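Local atomic coordinates of Hydrogenase/urease maturation factor HypB (Helicobacter pylori, PDB entry 4LPS), a protein that hydrolyses GTP slowly, an activity essential for nickel insertion into [NiFe] hydrogenase, and is also required for urease maturation. Residues Tyr47-Met52 against Phe131-Asn136; Leu156-Glu161 against Ile181-Met186. One frame throughout, in Å; residues are numbered along the deposited sequence.

Contact 1: Tyr47-Met52 against Phe131-Asn136; sequences YVLNFM and FLIIEN. With MG (magnesium ion), chain C.
L49 takes a hydrogen bond from I134 N on its carbonyl O (2.7 Å), and F51 N gives one to I134 O over 2.8 Å. Together with L132 N to Y47 O, L49 N to L132 O and N136 N to F51 O, they join the two strands in parallel register from Y47/F131 to F51/E135, neighbours inside the seven-stranded parallel sheet of the P-loop GTPase domain. On the face carrying Y47, L49 and F51, the edge of the F51 ring meets I133, CD2 lying 3.6 Å from I133 CG2. The Y47 and F131 side chains run side by side with their ring planes at 84°, CD2 of Y47 3.7 Å from CE2 of F131. On the other side of the sheet from F51, N50 OD1 accepts from N136 ND2 (3.2 Å), just past the last bridge, the amide planes 51° apart; N153 and L108 N hold the other ends of these amides. Helix 59-66 lies against F51 and I133, and helix 218-234 against Y47, L49 and F51. E135, part of the magnesium and GDP site, has CG anti to its backbone N (chi1 -173°) and an extended chain beyond, which carries OE1 to 2.4 Å from magnesium, alongside T60 and D86. The parallel backbone bonding sets E135 at the C-terminal end of its strand, where OE1 reaches the metal.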
ATOM      1  N   TYR A  47       6.595   8.929   6.831  1.00 14.25           N
ATOM      2  CA  TYR A  47       5.790   7.785   7.238  1.00 13.74           C
ATOM      3  C   TYR A  47       5.518   6.945   5.997  1.00 17.53           C
ATOM      4  O   TYR A  47       4.856   7.397   5.063  1.00 18.62           O
ATOM      5  CB  TYR A  47       4.483   8.224   7.902  1.00 14.15           C
ATOM      6  CG  TYR A  47       3.830   7.138   8.730  1.00 13.98           C
ATOM      7  CD1 TYR A  47       4.326   6.805   9.982  1.00 14.65           C
ATOM      8  CD2 TYR A  47       2.721   6.446   8.260  1.00 15.57           C
ATOM      9  CE1 TYR A  47       3.738   5.817  10.746  1.00 15.34           C
ATOM     10  CE2 TYR A  47       2.127   5.450   9.018  1.00 15.08           C
ATOM     11  CZ  TYR A  47       2.641   5.142  10.259  1.00 14.94           C
ATOM     12  OH  TYR A  47       2.053   4.153  11.017  1.00 15.12           O
ATOM     13  N   VAL A  48       6.050   5.729   5.980  1.00 16.95           N
ATOM     14  CA  VAL A  48       6.067   4.933   4.760  1.00 11.15           C
ATOM     15  C   VAL A  48       5.004   3.837   4.748  1.00 10.57           C
ATOM     16  O   VAL A  48       4.882   3.056   5.695  1.00 10.73           O
ATOM     17  CB  VAL A  48       7.455   4.306   4.542  1.00 11.21           C
ATOM     18  CG1 VAL A  48       7.487   3.499   3.259  1.00 11.53           C
ATOM     19  CG2 VAL A  48       8.505   5.398   4.504  1.00 11.92           C
ATOM     20  N   LEU A  49       4.230   3.800   3.666  1.00 10.08           N
ATOM     21  CA  LEU A  49       3.165   2.816   3.499  1.00 15.51           C
ATOM     22  C   LEU A  49       3.467   1.896   2.323  1.00 14.01           C
ATOM     23  O   LEU A  49       3.951   2.342   1.278  1.00 14.81           O
ATOM     24  CB  LEU A  49       1.811   3.505   3.293  1.00 11.94           C
ATOM     25  CG  LEU A  49       1.427   4.597   4.293  1.00 10.71           C
ATOM     26  CD1 LEU A  49       0.135   5.279   3.880  1.00 10.72           C
ATOM     27  CD2 LEU A  49       1.287   4.009   5.687  1.00 10.88           C
ATOM     28  N   ASN A  50       3.214   0.605   2.518  1.00  9.03           N
ATOM     29  CA  ASN A  50       3.401  -0.393   1.473  1.00 11.54           C
ATOM     30  C   ASN A  50       2.071  -1.053   1.118  1.00 12.80           C
ATOM     31  O   ASN A  50       1.528  -1.834   1.904  1.00  9.87           O
ATOM     32  CB  ASN A  50       4.427  -1.439   1.923  1.00  9.19           C
ATOM     33  CG  ASN A  50       4.538  -2.605   0.964  1.00  9.25           C
ATOM     34  OD1 ASN A  50       4.427  -2.440  -0.250  1.00 11.90           O
ATOM     35  ND2 ASN A  50       4.765  -3.796   1.509  1.00  9.73           N
ATOM     36  N   PHE A  51       1.543  -0.725  -0.057  1.00 10.40           N
ATOM     37  CA  PHE A  51       0.252  -1.257  -0.488  1.00 11.52           C
ATOM     38  C   PHE A  51       0.409  -2.490  -1.370  1.00 11.19           C
ATOM     39  O   PHE A  51       1.085  -2.452  -2.398  1.00  9.88           O
ATOM     40  CB  PHE A  51      -0.551  -0.183  -1.221  1.00 11.78           C
ATOM     41  CG  PHE A  51      -1.146   0.849  -0.309  1.00 12.06           C
ATOM     42  CD1 PHE A  51      -2.346   0.607   0.347  1.00 11.28           C
ATOM     43  CD2 PHE A  51      -0.506   2.062  -0.104  1.00 13.26           C
ATOM     44  CE1 PHE A  51      -2.897   1.560   1.195  1.00 13.90           C
ATOM     45  CE2 PHE A  51      -1.050   3.020   0.739  1.00 14.93           C
ATOM     46  CZ  PHE A  51      -2.247   2.769   1.387  1.00 17.16           C
ATOM     47  N   MET A  52      -0.229  -3.582  -0.958  1.00  8.55           N
ATOM     48  CA  MET A  52      -0.160  -4.837  -1.686  1.00  8.82           C
ATOM     49  C   MET A  52      -1.553  -5.339  -2.033  1.00 13.07           C
ATOM     50  O   MET A  52      -2.497  -5.145  -1.266  1.00  8.95           O
ATOM     51  CB  MET A  52       0.598  -5.871  -0.855  1.00  9.36           C
ATOM     52  CG  MET A  52       2.083  -5.569  -0.729  1.00  9.47           C
ATOM     53  SD  MET A  52       2.892  -6.619   0.487  1.00 14.25           S
ATOM     54  CE  MET A  52       2.027  -6.114   1.975  1.00 11.48           C
ATOM     55  N   PHE A 131       4.240  11.494   3.814  1.00 17.12           N
ATOM     56  CA  PHE A 131       4.115  10.078   3.518  1.00 16.56           C
ATOM     57  C   PHE A 131       4.898   9.717   2.264  1.00 15.28           C
ATOM     58  O   PHE A 131       4.904  10.464   1.286  1.00 15.68           O
ATOM     59  CB  PHE A 131       2.646   9.682   3.330  1.00 17.44           C
ATOM     60  CG  PHE A 131       1.789   9.886   4.551  1.00 17.22           C
ATOM     61  CD1 PHE A 131       1.249  11.130   4.842  1.00 20.62           C
ATOM     62  CD2 PHE A 131       1.510   8.822   5.396  1.00 16.37           C
ATOM     63  CE1 PHE A 131       0.453  11.310   5.965  1.00 21.42           C
ATOM     64  CE2 PHE A 131       0.715   8.995   6.518  1.00 17.24           C
ATOM     65  CZ  PHE A 131       0.187  10.239   6.803  1.00 19.44           C
ATOM     66  N   LEU A 132       5.567   8.571   2.306  1.00 15.53           N
ATOM     67  CA  LEU A 132       6.097   7.965   1.095  1.00 15.92           C
ATOM     68  C   LEU A 132       5.334   6.677   0.881  1.00 14.88           C
ATOM     69  O   LEU A 132       5.339   5.790   1.736  1.00 13.62           O
ATOM     70  CB  LEU A 132       7.605   7.709   1.201  1.00 17.84           C
ATOM     71  CG  LEU A 132       8.204   6.842   0.087  1.00 20.36           C
ATOM     72  CD1 LEU A 132       8.269   7.603  -1.227  1.00 21.90           C
ATOM     73  CD2 LEU A 132       9.587   6.343   0.471  1.00 22.85           C
ATOM     74  N   ILE A 133       4.672   6.576  -0.264  1.00 13.02           N
ATOM     75  CA  ILE A 133       3.791   5.452  -0.517  1.00 13.88           C
ATOM     76  C   ILE A 133       4.369   4.520  -1.572  1.00 11.62           C
ATOM     77  O   ILE A 133       4.689   4.937  -2.688  1.00 12.34           O
ATOM     78  CB  ILE A 133       2.389   5.934  -0.950  1.00 12.03           C
ATOM     79  CG1 ILE A 133       1.734   6.720   0.194  1.00 12.68           C
ATOM     80  CG2 ILE A 133       1.513   4.760  -1.361  1.00 11.32           C
ATOM     81  CD1 ILE A 133       0.291   7.135  -0.061  1.00 14.86           C
ATOM     82  N   ILE A 134       4.521   3.260  -1.192  1.00 10.74           N
ATOM     83  CA  ILE A 134       4.979   2.222  -2.099  1.00 10.25           C
ATOM     84  C   ILE A 134       3.787   1.434  -2.627  1.00 11.46           C
ATOM     85  O   ILE A 134       3.071   0.793  -1.852  1.00 13.46           O
ATOM     86  CB  ILE A 134       5.974   1.265  -1.401  1.00 12.51           C
ATOM     87  CG1 ILE A 134       7.194   2.042  -0.898  1.00 10.53           C
ATOM     88  CG2 ILE A 134       6.404   0.145  -2.336  1.00 11.31           C
ATOM     89  CD1 ILE A 134       8.078   1.253   0.045  1.00 10.93           C
ATOM     90  N   GLU A 135       3.550   1.503  -3.933  1.00 10.93           N
ATOM     91  CA  GLU A 135       2.568   0.621  -4.552  1.00 12.20           C
ATOM     92  C   GLU A 135       3.285  -0.586  -5.132  1.00 10.89           C
ATOM     93  O   GLU A 135       3.995  -0.485  -6.133  1.00 10.63           O
ATOM     94  CB  GLU A 135       1.746   1.338  -5.630  1.00 12.16           C
ATOM     95  CG  GLU A 135       0.602   0.465  -6.151  1.00 13.96           C
ATOM     96  CD  GLU A 135      -0.161   1.069  -7.312  1.00 15.90           C
ATOM     97  OE1 GLU A 135      -0.460   0.331  -8.274  1.00 18.05           O
ATOM     98  OE2 GLU A 135      -0.466   2.278  -7.267  1.00 16.00           O
ATOM     99  N   ASN A 136       3.115  -1.725  -4.472  1.00 11.35           N
ATOM    100  CA  ASN A 136       3.831  -2.933  -4.846  1.00 13.30           C
ATOM    101  C   ASN A 136       3.307  -3.557  -6.134  1.00 15.01           C
ATOM    102  O   ASN A 136       2.223  -3.215  -6.610  1.00 14.13           O
ATOM    103  CB  ASN A 136       3.762  -3.954  -3.710  1.00 10.69           C
ATOM    104  CG  ASN A 136       5.079  -4.664  -3.488  1.00 10.14           C
ATOM    105  OD1 ASN A 136       5.687  -5.174  -4.431  1.00 13.80           O
ATOM    106  ND2 ASN A 136       5.534  -4.696  -2.239  1.00  8.96           N
TER
HETATM  107 MG    MG C 301      -1.717   0.102 -10.347  1.00 19.55          MG
HETATM  108  O   HOH W   1      -2.989  -0.003 -12.217  1.00 20.83           O

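Contact 2: Leu156-Glu161 against Ile181-Met186; sequences LLSVPE and ISKADM. With GDP (guanosine-5'-diphosphate), chain D.
S182 OG and S158 OG both sit between their own backbone N and carbonyl carbon (chi1 56° and 85°), the crowded position, yet they serve different partners. S182 OG lies 3.3 Å from S158 CB and is hydrogen-bonded to S57 O, whereas S158 OG donates to E161 OE2 and accepts from a water that in turn accepts from K183 NZ. E161 OE2 also receives S158 N, 3.0 Å away and well above the carboxylate plane, and S57 OG. The backbones pair in parallel: S182 N to L157 O, then V159 N to S182 O. Beyond them V159 leans onto the second segment, CG2 at 3.4 Å from K183 O and CG1 at 3.9 Å from M186 CB. K183-A184-D185 fits the KxD part of the NKxD guanine-recognition motif of P-loop GTPases, with S182 where the motif has asparagine. D185 reads the base with both oxygens, OD1 taking GDP N1 and OD2 taking GDP N2, each at 2.7 Å; S214 OG also bonds OD1. K183, extended beyond CG, lays its methylenes across one face of the guanine, CG 3.6 Å from GDP C5, and ends with NZ 3.0 Å from GDP O4', a further bond going to G56 O. P160 crosses that chain at about a right angle, CD 4.0 Å from K183 CD, while M186 CE approaches GDP N2.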
ATOM      1  N   LEU A 156      -5.139  -4.636  -0.082  1.00 12.75           N
ATOM      2  CA  LEU A 156      -6.462  -4.477  -0.673  1.00 10.02           C
ATOM      3  C   LEU A 156      -7.011  -5.816  -1.136  1.00 11.82           C
ATOM      4  O   LEU A 156      -6.305  -6.609  -1.761  1.00 11.73           O
ATOM      5  CB  LEU A 156      -6.439  -3.499  -1.855  1.00  9.54           C
ATOM      6  CG  LEU A 156      -6.343  -1.993  -1.599  1.00 11.43           C
ATOM      7  CD1 LEU A 156      -4.959  -1.571  -1.121  1.00 12.17           C
ATOM      8  CD2 LEU A 156      -6.724  -1.234  -2.861  1.00 11.76           C
ATOM      9  N   LEU A 157      -8.265  -6.076  -0.790  1.00 11.84           N
ATOM     10  CA  LEU A 157      -9.009  -7.184  -1.371  1.00 12.21           C
ATOM     11  C   LEU A 157     -10.239  -6.602  -2.050  1.00 15.07           C
ATOM     12  O   LEU A 157     -11.117  -6.052  -1.383  1.00 15.14           O
ATOM     13  CB  LEU A 157      -9.410  -8.211  -0.307  1.00 11.01           C
ATOM     14  CG  LEU A 157     -10.375  -9.308  -0.766  1.00 13.26           C
ATOM     15  CD1 LEU A 157      -9.784 -10.093  -1.925  1.00 17.50           C
ATOM     16  CD2 LEU A 157     -10.745 -10.241   0.382  1.00 15.13           C
ATOM     17  N   SER A 158     -10.302  -6.710  -3.373  1.00 11.53           N
ATOM     18  CA  SER A 158     -11.411  -6.116  -4.103  1.00 11.22           C
ATOM     19  C   SER A 158     -12.581  -7.081  -4.132  1.00 10.63           C
ATOM     20  O   SER A 158     -12.392  -8.300  -4.157  1.00 12.01           O
ATOM     21  CB  SER A 158     -10.995  -5.721  -5.522  1.00 10.99           C
ATOM     22  OG  SER A 158     -11.090  -6.807  -6.419  1.00 13.48           O
ATOM     23  N   VAL A 159     -13.789  -6.524  -4.078  1.00 10.93           N
ATOM     24  CA  VAL A 159     -15.014  -7.316  -4.061  1.00 11.44           C
ATOM     25  C   VAL A 159     -15.086  -8.334  -5.210  1.00 11.43           C
ATOM     26  O   VAL A 159     -15.428  -9.493  -4.970  1.00 16.85           O
ATOM     27  CB  VAL A 159     -16.269  -6.399  -4.087  1.00 11.75           C
ATOM     28  CG1 VAL A 159     -17.506  -7.170  -4.513  1.00 12.23           C
ATOM     29  CG2 VAL A 159     -16.490  -5.772  -2.723  1.00 12.11           C
ATOM     30  N   PRO A 160     -14.763  -7.923  -6.454  1.00 11.47           N
ATOM     31  CA  PRO A 160     -14.847  -8.913  -7.537  1.00 13.38           C
ATOM     32  C   PRO A 160     -13.907 -10.116  -7.403  1.00 14.35           C
ATOM     33  O   PRO A 160     -14.158 -11.122  -8.069  1.00 18.56           O
ATOM     34  CB  PRO A 160     -14.486  -8.097  -8.785  1.00 12.39           C
ATOM     35  CG  PRO A 160     -14.817  -6.691  -8.429  1.00 12.58           C
ATOM     36  CD  PRO A 160     -14.464  -6.576  -6.983  1.00 11.38           C
ATOM     37  N   GLU A 161     -12.859 -10.023  -6.585  1.00 11.66           N
ATOM     38  CA  GLU A 161     -11.926 -11.142  -6.421  1.00 12.86           C
ATOM     39  C   GLU A 161     -12.548 -12.319  -5.672  1.00 11.83           C
ATOM     40  O   GLU A 161     -12.135 -13.463  -5.854  1.00 12.21           O
ATOM     41  CB  GLU A 161     -10.658 -10.695  -5.685  1.00 11.32           C
ATOM     42  CG  GLU A 161      -9.814  -9.671  -6.429  1.00 15.93           C
ATOM     43  CD  GLU A 161      -8.702  -9.095  -5.574  1.00 19.60           C
ATOM     44  OE1 GLU A 161      -7.979  -9.879  -4.921  1.00 20.52           O
ATOM     45  OE2 GLU A 161      -8.554  -7.855  -5.552  1.00 20.62           O
ATOM     46  N   ILE A 181     -11.262  -3.553   1.966  1.00 15.26           N
ATOM     47  CA  ILE A 181     -12.170  -4.171   1.008  1.00 14.91           C
ATOM     48  C   ILE A 181     -12.519  -3.121  -0.037  1.00 14.11           C
ATOM     49  O   ILE A 181     -13.346  -2.240   0.205  1.00 12.46           O
ATOM     50  CB  ILE A 181     -13.453  -4.711   1.675  1.00 13.52           C
ATOM     51  CG1 ILE A 181     -13.107  -5.753   2.743  1.00 12.96           C
ATOM     52  CG2 ILE A 181     -14.382  -5.322   0.631  1.00 12.43           C
ATOM     53  CD1 ILE A 181     -14.315  -6.293   3.499  1.00 13.86           C
ATOM     54  N   SER A 182     -11.877  -3.211  -1.195  1.00 13.33           N
ATOM     55  CA  SER A 182     -11.998  -2.165  -2.202  1.00 14.16           C
ATOM     56  C   SER A 182     -13.114  -2.486  -3.186  1.00 11.15           C
ATOM     57  O   SER A 182     -13.604  -3.618  -3.227  1.00 10.95           O
ATOM     58  CB  SER A 182     -10.669  -1.964  -2.935  1.00 11.64           C
ATOM     59  OG  SER A 182     -10.204  -3.161  -3.523  1.00 13.23           O
ATOM     60  N   LYS A 183     -13.515  -1.478  -3.960  1.00 11.02           N
ATOM     61  CA  LYS A 183     -14.661  -1.575  -4.865  1.00 11.22           C
ATOM     62  C   LYS A 183     -15.907  -2.034  -4.107  1.00 13.51           C
ATOM     63  O   LYS A 183     -16.659  -2.893  -4.573  1.00 11.78           O
ATOM     64  CB  LYS A 183     -14.350  -2.516  -6.035  1.00 11.28           C
ATOM     65  CG  LYS A 183     -12.972  -2.273  -6.655  1.00 12.56           C
ATOM     66  CD  LYS A 183     -12.757  -3.083  -7.929  1.00 12.65           C
ATOM     67  CE  LYS A 183     -11.350  -2.868  -8.475  1.00 12.07           C
ATOM     68  NZ  LYS A 183     -11.115  -3.578  -9.770  1.00  9.91           N
ATOM     69  N   ALA A 184     -16.119  -1.441  -2.936  1.00 12.15           N
ATOM     70  CA  ALA A 184     -17.226  -1.819  -2.063  1.00 16.93           C
ATOM     71  C   ALA A 184     -18.594  -1.514  -2.677  1.00 15.99           C
ATOM     72  O   ALA A 184     -19.613  -2.044  -2.232  1.00 12.95           O
ATOM     73  CB  ALA A 184     -17.085  -1.121  -0.719  1.00 12.65           C
ATOM     74  N   ASP A 185     -18.611  -0.660  -3.698  1.00 14.33           N
ATOM     75  CA  ASP A 185     -19.827  -0.393  -4.461  1.00 16.72           C
ATOM     76  C   ASP A 185     -20.360  -1.640  -5.175  1.00 16.48           C
ATOM     77  O   ASP A 185     -21.517  -1.672  -5.596  1.00 15.66           O
ATOM     78  CB  ASP A 185     -19.576   0.722  -5.479  1.00 16.18           C
ATOM     79  CG  ASP A 185     -18.368   0.449  -6.354  1.00 16.42           C
ATOM     80  OD1 ASP A 185     -17.235   0.443  -5.825  1.00 16.02           O
ATOM     81  OD2 ASP A 185     -18.547   0.248  -7.575  1.00 14.46           O
ATOM     82  N   MET A 186     -19.508  -2.656  -5.313  1.00 12.90           N
ATOM     83  CA  MET A 186     -19.839  -3.857  -6.081  1.00 12.54           C
ATOM     84  C   MET A 186     -20.340  -5.032  -5.232  1.00 13.53           C
ATOM     85  O   MET A 186     -20.541  -6.131  -5.754  1.00 14.86           O
ATOM     86  CB  MET A 186     -18.615  -4.301  -6.890  1.00 17.76           C
ATOM     87  CG  MET A 186     -18.198  -3.328  -7.987  1.00 20.70           C
ATOM     88  SD  MET A 186     -19.255  -3.451  -9.441  1.00 27.47           S
ATOM     89  CE  MET A 186     -19.150  -1.785 -10.093  1.00 32.65           C
TER
HETATM   90  PB  GDP D 302      -4.583  -1.390  -9.549  1.00 14.28           P
HETATM   91  O1B GDP D 302      -4.152  -2.172 -10.764  1.00 14.98           O
HETATM   92  O2B GDP D 302      -3.708  -0.176  -9.363  1.00  8.10           O
HETATM   93  O3B GDP D 302      -4.468  -2.241  -8.309  1.00 15.20           O
HETATM   94  O3A GDP D 302      -6.118  -0.952  -9.714  1.00 18.89           O
HETATM   95  PA  GDP D 302      -6.609   0.189 -10.741  1.00 17.29           P
HETATM   96  O1A GDP D 302      -6.563   1.539 -10.074  1.00 13.76           O
HETATM   97  O2A GDP D 302      -5.810   0.183 -12.019  1.00 17.91           O
HETATM   98  O5' GDP D 302      -8.135  -0.221 -10.985  1.00 13.35           O
HETATM   99  C5' GDP D 302      -8.472  -1.253 -11.909  1.00 13.08           C
HETATM  100  C4' GDP D 302      -9.912  -1.050 -12.356  1.00 13.40           C
HETATM  101  O4' GDP D 302     -10.769  -1.013 -11.213  1.00 17.36           O
HETATM  102  C3' GDP D 302     -10.075   0.283 -13.061  1.00 15.26           C
HETATM  103  O3' GDP D 302     -10.961   0.087 -14.167  1.00 13.26           O
HETATM  104  C2' GDP D 302     -10.750   1.185 -12.054  1.00 14.01           C
HETATM  105  O2' GDP D 302     -11.615   2.111 -12.709  1.00 12.65           O
HETATM  106  C1' GDP D 302     -11.546   0.189 -11.233  1.00 16.50           C
HETATM  107  N9  GDP D 302     -11.778   0.637  -9.842  1.00 14.86           N
HETATM  108  C8  GDP D 302     -10.878   1.107  -8.956  1.00 10.86           C
HETATM  109  N7  GDP D 302     -11.478   1.386  -7.772  1.00 13.36           N
HETATM  110  C5  GDP D 302     -12.785   1.076  -7.890  1.00 13.38           C
HETATM  111  C6  GDP D 302     -13.990   1.116  -7.027  1.00 13.35           C
HETATM  112  O6  GDP D 302     -13.924   1.527  -5.851  1.00 15.97           O
HETATM  113  N1  GDP D 302     -15.153   0.699  -7.543  1.00 14.40           N
HETATM  114  C2  GDP D 302     -15.253   0.251  -8.809  1.00 14.35           C
HETATM  115  N2  GDP D 302     -16.458  -0.156  -9.274  1.00 10.72           N
HETATM  116  N3  GDP D 302     -14.195   0.185  -9.653  1.00 14.74           N
HETATM  117  C4  GDP D 302     -12.967   0.577  -9.253  1.00 16.11           C
HETATM  118  O   HOH W   2     -11.240  -6.315  -8.993  1.00 11.31           O

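How the contacts relate
Both contacts belong to one parallel sheet, in which strands 47-52 and 152-158 are neighbours: M52 O lies 2.9 Å from L156 N, probably a hydrogen bond, and F51 CD1 packs on L156 CD1 at 3.7 Å. Contact 1 lies about 5 Å from the chain centre, and all its touching residues are buried; contact 2, about 15 Å out, mixes buried strand residues with partly exposed ones. Contact 1 pairs strands along five bridges, whereas contact 2 has two before both segments turn into 3-10 turns. Their chemistry follows: 131-136 brings a carboxylate to magnesium at the phosphate end of GDP, and 181-186 brings a lysine and an aspartate to its ribose and base.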